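Local coordinates for tonb-dependent siderophore receptor (Acinetobacter baumannii, PDB 5FR8), which probably takes part in the first step of iron uptake across the outer membrane by binding iron-chelating siderophores, possibly ferric enterobactin, at residues A[611-625]-A[640-654]. Numbering follows the deposited sequence.
Sequences TGNPLSLVPIYTINS and VFTQYGRQKSRQFAE. With C8E ((hydroxyethyloxy)tri(ethyloxy)octane), chain C.
Asn613 grips 640-654 with both ends of its amide. Asn613 OD1 accepts from Phe652 N (2.8 Å), on a lone pair, and from Gln651 N, tilted off the carbonyl plane. Asn613 ND2 gives one bond to Phe652 O (2.9 Å) and a more bent one to Glu654 OE2 (3.1 Å). Arg650 NH2 reaches Glu654 OE2 from the opposite face of the carboxylate (3.0 Å), a salt bridge; Arg650 NH1 makes another with Glu658. Thr611 OG1 accepts from Asn613 N, an ST turn that fixes the backbone there.

Gly645 lays its CA over the Tyr621 ring, a CH-pi contact 3.5 Å from the centroid. Tyr621 CG sits between its backbone N and carbonyl carbon (chi1 77°), which brings the ring over the Gly645 backbone, and Gln643 NE2 donates to Tyr621 OH (3.2 Å). Antiparallel pairing then runs from Thr622–Tyr644 through the hydrogen-bonded pair Ile623–Gln643 to Ser625–Phe641. Thr642 OG1 donates to Asn624 OD1 (2.9 Å), and Asn624 ND2 bonds to Asn599 OD1. Ser625 and Phe641 touch the detergent on the outward face, whereas Thr622 and Tyr644 meet plug residues inside.

This barrel hairpin changes chemistry along its length: regular backbone pairing gives way to bonds sharing Glu654 OE2, where the guanidinium probably stabilises the carboxylate's negative charge.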
# COMPACT_ATOMS: atom_id res chain seq x y z
N THR A 611 7.17 22.09 6.60
CA THR A 611 7.39 22.44 5.22
C THR A 611 6.22 23.20 4.58
O THR A 611 6.45 24.04 3.69
CB THR A 611 7.52 21.19 4.37
OG1 THR A 611 6.27 20.50 4.40
CG2 THR A 611 8.67 20.31 4.85
N GLY A 612 4.99 22.89 5.05
CA GLY A 612 3.73 23.37 4.44
C GLY A 612 3.26 22.50 3.27
O GLY A 612 2.30 22.83 2.57
N ASN A 613 3.93 21.38 3.02
CA ASN A 613 3.59 20.55 1.87
C ASN A 613 2.60 19.45 2.21
O ASN A 613 2.51 19.03 3.36
CB ASN A 613 4.85 19.91 1.32
CG ASN A 613 5.66 20.84 0.44
OD1 ASN A 613 5.11 21.74 -0.21
ND2 ASN A 613 6.97 20.62 0.40
N PRO A 614 1.86 18.95 1.21
CA PRO A 614 0.99 17.83 1.48
C PRO A 614 1.78 16.52 1.60
O PRO A 614 2.88 16.40 1.06
CB PRO A 614 0.06 17.79 0.26
CG PRO A 614 0.63 18.74 -0.74
CD PRO A 614 1.94 19.24 -0.23
N LEU A 615 1.23 15.56 2.34
CA LEU A 615 1.90 14.29 2.57
C LEU A 615 1.91 13.48 1.29
O LEU A 615 2.83 12.74 1.03
CB LEU A 615 1.19 13.52 3.68
CG LEU A 615 1.30 14.18 5.06
CD1 LEU A 615 0.39 13.49 6.08
CD2 LEU A 615 2.74 14.16 5.56
N SER A 616 0.88 13.65 0.47
CA SER A 616 0.62 12.70 -0.59
C SER A 616 -0.34 13.30 -1.62
O SER A 616 -1.38 13.81 -1.29
CB SER A 616 -0.00 11.47 0.04
OG SER A 616 -0.69 10.75 -0.94
N LEU A 617 0.02 13.24 -2.89
CA LEU A 617 -0.76 13.88 -3.92
C LEU A 617 -2.10 13.17 -4.11
O LEU A 617 -2.13 12.07 -4.61
CB LEU A 617 0.03 13.86 -5.24
CG LEU A 617 1.00 14.99 -5.56
CD1 LEU A 617 1.54 15.64 -4.31
CD2 LEU A 617 2.15 14.48 -6.43
N VAL A 618 -3.19 13.80 -3.70
CA VAL A 618 -4.53 13.22 -3.81
C VAL A 618 -5.54 14.32 -4.08
O VAL A 618 -5.37 15.46 -3.62
CB VAL A 618 -4.99 12.53 -2.52
CG1 VAL A 618 -4.00 11.44 -2.11
CG2 VAL A 618 -5.19 13.55 -1.41
N PRO A 619 -6.61 13.99 -4.82
CA PRO A 619 -7.55 15.02 -5.20
C PRO A 619 -8.18 15.63 -3.94
O PRO A 619 -8.32 14.95 -2.95
CB PRO A 619 -8.59 14.27 -6.04
CG PRO A 619 -7.90 13.03 -6.50
CD PRO A 619 -6.97 12.67 -5.38
N ILE A 620 -8.52 16.91 -3.99
CA ILE A 620 -9.10 17.58 -2.86
C ILE A 620 -10.48 17.00 -2.56
O ILE A 620 -10.89 16.92 -1.39
CB ILE A 620 -9.17 19.10 -3.09
CG1 ILE A 620 -9.67 19.80 -1.83
CG2 ILE A 620 -10.05 19.46 -4.27
CD1 ILE A 620 -9.56 21.30 -1.93
N TYR A 621 -11.20 16.58 -3.61
CA TYR A 621 -12.42 15.78 -3.43
C TYR A 621 -12.46 14.62 -4.43
O TYR A 621 -11.80 14.64 -5.48
CB TYR A 621 -13.66 16.64 -3.52
CG TYR A 621 -14.09 17.05 -4.91
CD1 TYR A 621 -14.78 16.17 -5.73
CD2 TYR A 621 -13.83 18.32 -5.40
CE1 TYR A 621 -15.18 16.55 -7.01
CE2 TYR A 621 -14.22 18.70 -6.67
CZ TYR A 621 -14.89 17.81 -7.47
OH TYR A 621 -15.29 18.20 -8.73
N THR A 622 -13.22 13.59 -4.09
CA THR A 622 -13.39 12.45 -4.96
C THR A 622 -14.77 11.87 -4.75
O THR A 622 -15.07 11.46 -3.63
CB THR A 622 -12.42 11.34 -4.59
OG1 THR A 622 -11.08 11.83 -4.63
CG2 THR A 622 -12.58 10.20 -5.56
N ILE A 623 -15.58 11.85 -5.81
CA ILE A 623 -16.94 11.32 -5.74
C ILE A 623 -17.04 10.03 -6.54
O ILE A 623 -16.50 9.95 -7.64
CB ILE A 623 -17.94 12.31 -6.32
CG1 ILE A 623 -17.98 13.56 -5.47
CG2 ILE A 623 -19.34 11.71 -6.40
CD1 ILE A 623 -18.73 14.67 -6.14
N ASN A 624 -17.72 9.02 -5.99
CA ASN A 624 -17.87 7.75 -6.69
C ASN A 624 -19.32 7.33 -6.75
O ASN A 624 -20.08 7.54 -5.79
CB ASN A 624 -17.08 6.65 -6.00
CG ASN A 624 -15.59 6.83 -6.13
OD1 ASN A 624 -14.96 6.38 -7.09
ND2 ASN A 624 -15.01 7.51 -5.14
N SER A 625 -19.71 6.74 -7.88
CA SER A 625 -21.04 6.19 -8.04
C SER A 625 -20.97 4.86 -8.72
O SER A 625 -20.38 4.74 -9.79
CB SER A 625 -21.92 7.10 -8.90
OG SER A 625 -23.12 6.43 -9.30
N VAL A 640 -20.51 2.75 -13.68
CA VAL A 640 -19.59 3.31 -12.68
C VAL A 640 -19.18 4.70 -13.13
O VAL A 640 -19.01 4.96 -14.34
CB VAL A 640 -18.33 2.40 -12.45
CG1 VAL A 640 -17.46 2.35 -13.70
CG2 VAL A 640 -17.50 2.84 -11.23
N PHE A 641 -19.03 5.61 -12.18
CA PHE A 641 -18.65 7.00 -12.49
C PHE A 641 -17.86 7.54 -11.32
O PHE A 641 -18.19 7.30 -10.15
CB PHE A 641 -19.89 7.86 -12.72
CG PHE A 641 -19.60 9.32 -13.01
CD1 PHE A 641 -19.23 9.74 -14.29
CD2 PHE A 641 -19.78 10.29 -12.02
CE1 PHE A 641 -19.00 11.08 -14.56
CE2 PHE A 641 -19.56 11.64 -12.29
CZ PHE A 641 -19.17 12.03 -13.57
N THR A 642 -16.80 8.24 -11.64
CA THR A 642 -15.93 8.75 -10.63
C THR A 642 -15.55 10.15 -11.04
O THR A 642 -15.33 10.41 -12.21
CB THR A 642 -14.68 7.88 -10.51
OG1 THR A 642 -15.04 6.63 -9.94
CG2 THR A 642 -13.65 8.54 -9.63
N GLN A 643 -15.46 11.03 -10.06
CA GLN A 643 -15.22 12.42 -10.30
C GLN A 643 -14.14 12.88 -9.32
O GLN A 643 -14.22 12.62 -8.10
CB GLN A 643 -16.53 13.18 -10.12
CG GLN A 643 -16.44 14.70 -10.08
CD GLN A 643 -17.81 15.35 -9.95
OE1 GLN A 643 -18.81 14.65 -9.78
NE2 GLN A 643 -17.86 16.68 -10.01
N TYR A 644 -13.10 13.51 -9.87
CA TYR A 644 -11.96 13.94 -9.09
C TYR A 644 -11.88 15.44 -9.15
O TYR A 644 -11.81 16.01 -10.23
CB TYR A 644 -10.65 13.42 -9.69
CG TYR A 644 -10.52 11.93 -9.87
CD1 TYR A 644 -10.47 11.07 -8.75
CD2 TYR A 644 -10.42 11.39 -11.13
CE1 TYR A 644 -10.36 9.69 -8.91
CE2 TYR A 644 -10.29 10.02 -11.31
CZ TYR A 644 -10.27 9.18 -10.20
OH TYR A 644 -10.14 7.85 -10.39
N GLY A 645 -11.87 16.09 -7.99
CA GLY A 645 -11.46 17.50 -7.90
C GLY A 645 -9.95 17.65 -8.12
O GLY A 645 -9.27 16.71 -8.56
N ARG A 646 -9.42 18.82 -7.77
CA ARG A 646 -8.09 19.23 -8.20
C ARG A 646 -6.94 18.67 -7.34
O ARG A 646 -6.94 18.78 -6.10
CB ARG A 646 -8.02 20.76 -8.24
CG ARG A 646 -9.24 21.42 -8.89
CD ARG A 646 -9.34 22.91 -8.59
NE ARG A 646 -8.53 23.71 -9.51
CZ ARG A 646 -7.45 24.42 -9.17
NH1 ARG A 646 -7.03 24.46 -7.90
NH2 ARG A 646 -6.78 25.10 -10.11
N GLN A 647 -5.96 18.09 -8.04
CA GLN A 647 -4.76 17.53 -7.40
C GLN A 647 -3.64 18.55 -7.44
O GLN A 647 -3.03 18.75 -8.51
CB GLN A 647 -4.28 16.25 -8.12
CG GLN A 647 -4.89 14.97 -7.59
CD GLN A 647 -4.01 13.73 -7.76
OE1 GLN A 647 -2.77 13.79 -7.72
NE2 GLN A 647 -4.66 12.58 -7.92
N LYS A 648 -3.38 19.21 -6.31
CA LYS A 648 -2.28 20.18 -6.27
C LYS A 648 -0.95 19.49 -6.01
O LYS A 648 -0.88 18.42 -5.36
CB LYS A 648 -2.50 21.26 -5.21
CG LYS A 648 -2.75 20.72 -3.82
CD LYS A 648 -2.51 21.72 -2.69
CE LYS A 648 -3.01 21.05 -1.40
NZ LYS A 648 -2.33 21.49 -0.14
N SER A 649 0.11 20.10 -6.54
CA SER A 649 1.46 19.61 -6.35
C SER A 649 1.99 20.10 -5.03
O SER A 649 1.39 20.99 -4.43
CB SER A 649 2.34 20.20 -7.42
OG SER A 649 2.64 21.54 -7.09
N ARG A 650 3.12 19.55 -4.60
CA ARG A 650 3.87 20.13 -3.49
C ARG A 650 3.99 21.65 -3.75
O ARG A 650 4.16 22.06 -4.88
CB ARG A 650 5.26 19.49 -3.36
CG ARG A 650 5.27 18.07 -2.80
CD ARG A 650 6.65 17.40 -2.92
NE ARG A 650 7.65 18.07 -2.09
CZ ARG A 650 8.61 18.87 -2.56
NH1 ARG A 650 8.74 19.09 -3.86
NH2 ARG A 650 9.45 19.46 -1.71
N GLN A 651 3.87 22.46 -2.69
CA GLN A 651 3.80 23.91 -2.82
C GLN A 651 5.07 24.64 -2.40
O GLN A 651 5.23 25.83 -2.74
CB GLN A 651 2.66 24.47 -1.98
CG GLN A 651 1.29 24.07 -2.47
CD GLN A 651 1.05 24.42 -3.93
OE1 GLN A 651 1.19 25.56 -4.33
NE2 GLN A 651 0.71 23.42 -4.73
N PHE A 652 5.96 23.97 -1.66
CA PHE A 652 7.09 24.67 -1.04
C PHE A 652 8.40 23.91 -1.15
O PHE A 652 8.47 22.74 -0.89
CB PHE A 652 6.83 24.98 0.44
CG PHE A 652 5.62 25.81 0.69
CD1 PHE A 652 5.50 27.06 0.13
CD2 PHE A 652 4.57 25.31 1.48
CE1 PHE A 652 4.37 27.82 0.35
CE2 PHE A 652 3.43 26.07 1.69
CZ PHE A 652 3.34 27.34 1.12
N ALA A 653 9.44 24.64 -1.49
CA ALA A 653 10.75 24.09 -1.70
C ALA A 653 11.35 23.58 -0.41
O ALA A 653 11.19 24.22 0.63
CB ALA A 653 11.65 25.17 -2.30
N GLU A 654 12.03 22.42 -0.50
CA GLU A 654 12.79 21.84 0.61
C GLU A 654 14.25 21.51 0.26
O GLU A 654 14.87 20.68 0.90
CB GLU A 654 12.14 20.54 1.11
CG GLU A 654 10.63 20.51 1.23
CD GLU A 654 10.12 19.14 1.72
OE1 GLU A 654 10.73 18.58 2.68
OE2 GLU A 654 9.14 18.60 1.13
C1 C8E C . -24.22 11.41 1.19
C2 C8E C . -23.03 11.26 0.23
C3 C8E C . -23.35 10.57 -1.12
C4 C8E C . -22.59 11.15 -2.33
C5 C8E C . -23.31 10.88 -3.67
C6 C8E C . -24.60 11.70 -3.86
C7 C8E C . -25.13 11.70 -5.29
C8 C8E C . -26.61 11.24 -5.41
O9 C8E C . -26.78 10.59 -6.70
C10 C8E C . -27.79 9.55 -6.67
C11 C8E C . -28.02 8.94 -8.07
O12 C8E C . -26.79 8.62 -8.74
C13 C8E C . -26.94 8.49 -10.18
C14 C8E C . -25.70 7.82 -10.80
O15 C8E C . -25.64 7.95 -12.24
C16 C8E C . -24.92 9.11 -12.74
C17 C8E C . -25.71 9.92 -13.82
O18 C8E C . -24.85 10.91 -14.42
C19 C8E C . -23.86 10.31 -15.32
C20 C8E C . -22.66 11.22 -15.70
O21 C8E C . -22.06 10.93 -17.01